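Local coordinates for protein aldo-keto Reductase, OXIDOREDUCTASE (Salmonella typhimurium, PDB 5T79) that is an NADPH-binding aldo-keto reductase of the TIM-barrel type, studied for the conversion of 3-hydroxybutanal to 1,3-butanediol, at residues S197-W202 / R264-L269; L25-L30 / G309-R314. All blocks are in the same frame, centred on the assembly; numbering follows the deposited sequence.

Interaction 1. Residues S197-W202 / R264-L269; sequences SLFERW and RRLNEL
Leu198 and Phe199, the two middle residues of a type I beta turn running from Ser197 to Glu200, both close on one methyl of Leu266 in helix 257-272. The turn belongs to the loop that follows barrel strand 191-193 in this TIM-barrel fold, and it stays well off the helix: even at Leu198 and Leu266 the CA atoms are 9.6 Å apart, so side chains alone bridge the gap. The packed part is small and apolar. Leu198 and Leu266 meet end to end through their CD1 methyls, 4.2 Å apart. In both leucines CG stands anti to the carbonyl carbon (chi1 -76° and -72°); with CB already directed at the other segment, this torsion carries CD1 on toward its partner. Phe199 instead runs alongside Leu266 in the opposite sense, its ring corner CE1 lying 4.1 Å from Leu266 CD1, an oblique approach. Trp284 and Ile324, from helices 277-285 and 318-329, add apolar cover against Leu198. The looser side begins at the Phe199 ring, which is partly exposed and makes a cation-pi contact with Lys259. The solvent side of helix 257-272 carries Arg264, Arg265 and Glu268. Just after the turn, Arg201 forms salt bridges with Asp325 and Glu204. Backbone bonds close the turn from within, Glu200 N to Ser197 O at 3.0 Å and Ser197 N to Glu200 O at 3.2 Å. An ST turn overlaps it: Ser197 OG accepts from Phe199 N at 3.1 Å, with a bent N-H...O angle of 138°.

Interaction 2. Residues L25-L30 / G309-R314; sequences LPAISL and GMLANR
Ala27 and Ile28 each meet one side chain of the 309-314 segment, Ala27 taking Leu311 and Ile28 taking Met310. The Ala27 methyl points at Leu311, whose CD2 comes to 3.7 Å from Ala27 CB; this is methyl against methyl. The second pair lies at a slant, the Ile28 chain running across Met310 with only the two ends close, Ile28 CD1 to Met310 CE at 3.6 Å. Met310 gets there by folding: CG leaves on the side away from the backbone N (chi1 160°), then bends at chi2 (-76°) and again at chi3 bring CE round to the isoleucine. Strand 24-31, interrupted at Ala27, is a strand of the TIM barrel, parallel to its neighbours 59-61 and 293-296, and also pairs antiparallel with the short strand 15-17. The two pairs join barrel strand 24-31 to the loop between helices 301-308 and 318-329. Ile28 also rests on Val294 and Ile296 of the adjoining strand, and Leu282 of helix 277-285 touches both Ile28 and Met310. Residues 309-312 are coiled with helical backbone angles, and a hydrogen bond runs from Asn313 N to Met310 O, 3.0 Å long.

Interaction 1 is nested along the chain inside the loop that interaction 2 closes; the two do not touch, their centres lying 18 Å apart and their nearest atoms about 8 Å apart. Helix 277-285 contacts side chains of both. Both lie in the outer surroundings of the cofactor: the side chain of Phe199 is about 10 Å from the bound NADPH and that of Ile28 about 9 Å. Leu224, an NADPH-binding residue, lies about 7 Å from Leu198 and about 8 Å from Met310, side chain to side chain. The side chain of Met310 is also about 7 Å from that of Asp306, another NADPH-binding residue.

Interaction 1. Residues S197-W202 / R264-L269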
loop_
_atom_site.group_PDB
_atom_site.type_symbol
_atom_site.label_atom_id
_atom_site.label_comp_id
_atom_site.label_asym_id
_atom_site.label_seq_id
_atom_site.Cartn_x
_atom_site.Cartn_y
_atom_site.Cartn_z
ATOM N N SER A 197 2.197 -7.499 -8.837
ATOM C CA SER A 197 1.949 -6.875 -10.153
ATOM C C SER A 197 2.043 -7.923 -11.229
ATOM O O SER A 197 2.394 -9.058 -10.926
ATOM C CB SER A 197 2.974 -5.771 -10.435
ATOM O OG SER A 197 4.241 -6.329 -10.771
ATOM N N LEU A 198 1.812 -7.541 -12.495
ATOM C CA LEU A 198 1.993 -8.464 -13.630
ATOM C C LEU A 198 3.415 -9.061 -13.662
ATOM O O LEU A 198 3.596 -10.203 -14.095
ATOM C CB LEU A 198 1.727 -7.736 -14.950
ATOM C CG LEU A 198 0.256 -7.474 -15.281
ATOM C CD1 LEU A 198 0.107 -6.274 -16.212
ATOM C CD2 LEU A 198 -0.357 -8.684 -15.977
ATOM N N PHE A 199 4.405 -8.292 -13.192
ATOM C CA PHE A 199 5.809 -8.691 -13.204
ATOM C C PHE A 199 6.271 -9.329 -11.879
ATOM O O PHE A 199 7.434 -9.723 -11.759
ATOM C CB PHE A 199 6.691 -7.467 -13.534
ATOM C CG PHE A 199 6.608 -6.987 -14.971
ATOM C CD1 PHE A 199 6.179 -7.840 -15.987
ATOM C CD2 PHE A 199 7.028 -5.707 -15.316
ATOM C CE1 PHE A 199 6.128 -7.405 -17.315
ATOM C CE2 PHE A 199 6.994 -5.276 -16.643
ATOM C CZ PHE A 199 6.557 -6.136 -17.639
ATOM N N GLU A 200 5.379 -9.450 -10.903
ATOM C CA GLU A 200 5.757 -10.063 -9.625
ATOM C C GLU A 200 4.576 -10.825 -9.087
ATOM O O GLU A 200 3.745 -10.255 -8.382
ATOM C CB GLU A 200 6.274 -9.004 -8.619
ATOM C CG GLU A 200 6.811 -9.626 -7.334
ATOM C CD GLU A 200 7.761 -10.787 -7.581
ATOM O OE1 GLU A 200 8.895 -10.514 -8.042
ATOM O OE2 GLU A 200 7.328 -11.961 -7.452
ATOM N N ARG A 201 4.502 -12.128 -9.407
ATOM C CA ARG A 201 3.310 -12.919 -9.086
ATOM C C ARG A 201 3.501 -13.962 -7.958
ATOM O O ARG A 201 2.700 -14.897 -7.869
ATOM C CB ARG A 201 2.844 -13.630 -10.387
ATOM C CG ARG A 201 2.475 -12.637 -11.492
ATOM C CD ARG A 201 2.092 -13.332 -12.785
ATOM N NE ARG A 201 0.817 -14.043 -12.659
ATOM C CZ ARG A 201 0.151 -14.564 -13.677
ATOM N NH1 ARG A 201 0.633 -14.468 -14.913
ATOM N NH2 ARG A 201 -1.009 -15.179 -13.476
ATOM N N TRP A 202 4.481 -13.773 -7.065
ATOM C CA TRP A 202 4.759 -14.728 -5.986
ATOM C C TRP A 202 3.548 -15.008 -5.068
ATOM O O TRP A 202 3.418 -16.135 -4.602
ATOM C CB TRP A 202 5.971 -14.295 -5.135
ATOM C CG TRP A 202 5.702 -13.174 -4.167
ATOM C CD1 TRP A 202 5.843 -11.836 -4.404
ATOM C CD2 TRP A 202 5.321 -13.303 -2.789
ATOM N NE1 TRP A 202 5.542 -11.122 -3.272
ATOM C CE2 TRP A 202 5.203 -11.995 -2.267
ATOM C CE3 TRP A 202 5.020 -14.399 -1.953
ATOM C CZ2 TRP A 202 4.816 -11.748 -0.944
ATOM C CZ3 TRP A 202 4.607 -14.152 -0.652
ATOM C CH2 TRP A 202 4.513 -12.838 -0.156
ATOM N N ARG A 264 5.718 -3.300 -23.935
ATOM C CA ARG A 264 5.216 -2.909 -25.256
ATOM C C ARG A 264 4.012 -3.756 -25.669
ATOM O O ARG A 264 3.015 -3.206 -26.143
ATOM C CB ARG A 264 6.335 -3.024 -26.316
ATOM C CG ARG A 264 7.405 -1.940 -26.191
ATOM C CD ARG A 264 8.468 -2.057 -27.270
ATOM N NE ARG A 264 9.293 -0.850 -27.347
ATOM C CZ ARG A 264 10.621 -0.838 -27.288
ATOM N NH1 ARG A 264 11.298 -1.973 -27.147
ATOM N NH2 ARG A 264 11.282 0.308 -27.370
ATOM N N ARG A 265 4.096 -5.083 -25.483
ATOM C CA ARG A 265 3.030 -6.015 -25.884
ATOM C C ARG A 265 1.826 -5.894 -24.968
ATOM O O ARG A 265 0.704 -5.976 -25.450
ATOM C CB ARG A 265 3.533 -7.466 -25.911
ATOM C CG ARG A 265 4.593 -7.740 -26.981
ATOM C CD ARG A 265 5.029 -9.188 -26.920
ATOM N NE ARG A 265 5.945 -9.543 -28.005
ATOM C CZ ARG A 265 6.339 -10.785 -28.276
ATOM N NH1 ARG A 265 5.896 -11.804 -27.548
ATOM N NH2 ARG A 265 7.168 -11.019 -29.284
ATOM N N LEU A 266 2.048 -5.677 -23.652
ATOM C CA LEU A 266 0.950 -5.486 -22.711
ATOM C C LEU A 266 0.217 -4.180 -23.030
ATOM O O LEU A 266 -1.008 -4.139 -22.950
ATOM C CB LEU A 266 1.463 -5.493 -21.249
ATOM C CG LEU A 266 1.900 -6.855 -20.699
ATOM C CD1 LEU A 266 2.715 -6.684 -19.419
ATOM C CD2 LEU A 266 0.704 -7.785 -20.468
ATOM N N ASN A 267 0.964 -3.118 -23.428
ATOM C CA ASN A 267 0.362 -1.829 -23.800
ATOM C C ASN A 267 -0.543 -1.972 -25.052
ATOM O O ASN A 267 -1.563 -1.286 -25.151
ATOM C CB ASN A 267 1.447 -0.780 -24.038
ATOM C CG ASN A 267 0.901 0.611 -24.227
ATOM O OD1 ASN A 267 0.030 1.081 -23.477
ATOM N ND2 ASN A 267 1.387 1.290 -25.254
ATOM N N GLU A 268 -0.178 -2.855 -26.006
ATOM C CA GLU A 268 -1.016 -3.073 -27.201
ATOM C C GLU A 268 -2.353 -3.728 -26.801
ATOM O O GLU A 268 -3.402 -3.377 -27.358
ATOM C CB GLU A 268 -0.284 -3.915 -28.242
ATOM C CG GLU A 268 0.827 -3.121 -28.903
ATOM C CD GLU A 268 1.743 -3.891 -29.824
ATOM O OE1 GLU A 268 1.504 -5.098 -30.052
ATOM O OE2 GLU A 268 2.689 -3.269 -30.348
ATOM N N LEU A 269 -2.315 -4.648 -25.821
ATOM C CA LEU A 269 -3.524 -5.292 -25.293
ATOM C C LEU A 269 -4.365 -4.243 -24.552
ATOM O O LEU A 269 -5.580 -4.218 -24.733
ATOM C CB LEU A 269 -3.201 -6.506 -24.387
ATOM C CG LEU A 269 -4.350 -7.155 -23.550
ATOM C CD1 LEU A 269 -5.544 -7.542 -24.387
ATOM C CD2 LEU A 269 -3.864 -8.371 -22.831
#

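Interaction 2. Residues L25-L30 / G309-R314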
loop_
_atom_site.group_PDB
_atom_site.type_symbol
_atom_site.label_atom_id
_atom_site.label_comp_id
_atom_site.label_asym_id
_atom_site.label_seq_id
_atom_site.Cartn_x
_atom_site.Cartn_y
_atom_site.Cartn_z
ATOM N N LEU A 25 -11.674 -0.881 2.482
ATOM C CA LEU A 25 -10.657 0.003 1.909
ATOM C C LEU A 25 -11.079 0.509 0.539
ATOM O O LEU A 25 -11.801 -0.204 -0.153
ATOM C CB LEU A 25 -9.310 -0.744 1.773
ATOM C CG LEU A 25 -8.565 -1.101 3.082
ATOM C CD1 LEU A 25 -7.287 -1.835 2.756
ATOM C CD2 LEU A 25 -8.295 0.146 3.938
ATOM N N PRO A 26 -10.621 1.712 0.089
ATOM C CA PRO A 26 -10.909 2.098 -1.292
ATOM C C PRO A 26 -10.198 1.104 -2.205
ATOM O O PRO A 26 -9.124 0.601 -1.827
ATOM C CB PRO A 26 -10.316 3.507 -1.400
ATOM C CG PRO A 26 -9.170 3.513 -0.352
ATOM C CD PRO A 26 -9.685 2.657 0.756
ATOM N N ALA A 27 -10.772 0.795 -3.385
ATOM C CA ALA A 27 -10.123 -0.129 -4.334
ATOM C C ALA A 27 -8.730 0.369 -4.708
ATOM O O ALA A 27 -7.842 -0.430 -4.999
ATOM C CB ALA A 27 -10.969 -0.244 -5.592
ATOM N N ILE A 28 -8.569 1.720 -4.742
ATOM C CA ILE A 28 -7.300 2.408 -4.987
ATOM C C ILE A 28 -6.858 3.124 -3.688
ATOM O O ILE A 28 -7.601 3.967 -3.191
ATOM C CB ILE A 28 -7.397 3.437 -6.155
ATOM C CG1 ILE A 28 -7.991 2.805 -7.481
ATOM C CG2 ILE A 28 -6.034 4.125 -6.380
ATOM C CD1 ILE A 28 -7.036 2.115 -8.370
ATOM N N SER A 29 -5.664 2.796 -3.151
ATOM C CA SER A 29 -5.089 3.500 -1.987
ATOM C C SER A 29 -3.857 4.292 -2.472
ATOM O O SER A 29 -3.275 3.940 -3.492
ATOM C CB SER A 29 -4.701 2.504 -0.884
ATOM O OG SER A 29 -5.847 1.808 -0.404
ATOM N N LEU A 30 -3.446 5.327 -1.735
ATOM C CA LEU A 30 -2.276 6.121 -2.111
ATOM C C LEU A 30 -1.141 5.917 -1.121
ATOM O O LEU A 30 -1.338 6.106 0.068
ATOM C CB LEU A 30 -2.635 7.631 -2.199
ATOM C CG LEU A 30 -1.470 8.589 -2.576
ATOM C CD1 LEU A 30 -0.967 8.337 -4.017
ATOM C CD2 LEU A 30 -1.859 10.057 -2.354
ATOM N N GLY A 309 -9.771 5.898 -12.829
ATOM C CA GLY A 309 -10.363 5.587 -14.139
ATOM C C GLY A 309 -10.330 4.114 -14.533
ATOM O O GLY A 309 -11.058 3.691 -15.433
ATOM N N MET A 310 -9.493 3.310 -13.851
ATOM C CA MET A 310 -9.365 1.861 -14.059
ATOM C C MET A 310 -10.674 1.130 -13.650
ATOM O O MET A 310 -10.988 0.084 -14.223
ATOM C CB MET A 310 -8.148 1.367 -13.248
ATOM C CG MET A 310 -8.090 -0.107 -12.927
ATOM S SD MET A 310 -9.143 -0.770 -11.609
ATOM C CE MET A 310 -8.103 -0.797 -10.229
ATOM N N LEU A 311 -11.396 1.648 -12.641
ATOM C CA LEU A 311 -12.611 1.018 -12.118
ATOM C C LEU A 311 -13.706 0.842 -13.182
ATOM O O LEU A 311 -14.500 -0.082 -13.064
ATOM C CB LEU A 311 -13.164 1.792 -10.926
ATOM C CG LEU A 311 -12.243 1.894 -9.694
ATOM C CD1 LEU A 311 -12.871 2.780 -8.625
ATOM C CD2 LEU A 311 -11.899 0.505 -9.126
ATOM N N ALA A 312 -13.727 1.691 -14.221
ATOM C CA ALA A 312 -14.708 1.641 -15.308
ATOM C C ALA A 312 -14.435 0.507 -16.313
ATOM O O ALA A 312 -15.289 0.222 -17.164
ATOM C CB ALA A 312 -14.705 2.972 -16.047
ATOM N N ASN A 313 -13.244 -0.116 -16.254
ATOM C CA ASN A 313 -12.866 -1.120 -17.243
ATOM C C ASN A 313 -11.873 -2.111 -16.628
ATOM O O ASN A 313 -10.707 -2.116 -17.006
ATOM C CB ASN A 313 -12.251 -0.357 -18.444
ATOM C CG ASN A 313 -11.934 -1.141 -19.684
ATOM O OD1 ASN A 313 -12.196 -2.339 -19.796
ATOM N ND2 ASN A 313 -11.363 -0.455 -20.655
ATOM N N ARG A 314 -12.328 -2.942 -15.671
ATOM C CA ARG A 314 -11.412 -3.861 -14.982
ATOM C C ARG A 314 -11.813 -5.350 -15.069
ATOM O O ARG A 314 -11.344 -6.170 -14.273
ATOM C CB ARG A 314 -11.217 -3.433 -13.519
ATOM C CG ARG A 314 -12.446 -3.473 -12.621
ATOM C CD ARG A 314 -12.004 -3.118 -11.217
ATOM N NE ARG A 314 -13.100 -3.293 -10.269
ATOM C CZ ARG A 314 -13.296 -4.393 -9.557
ATOM N NH1 ARG A 314 -12.453 -5.415 -9.653
ATOM N NH2 ARG A 314 -14.337 -4.483 -8.741
#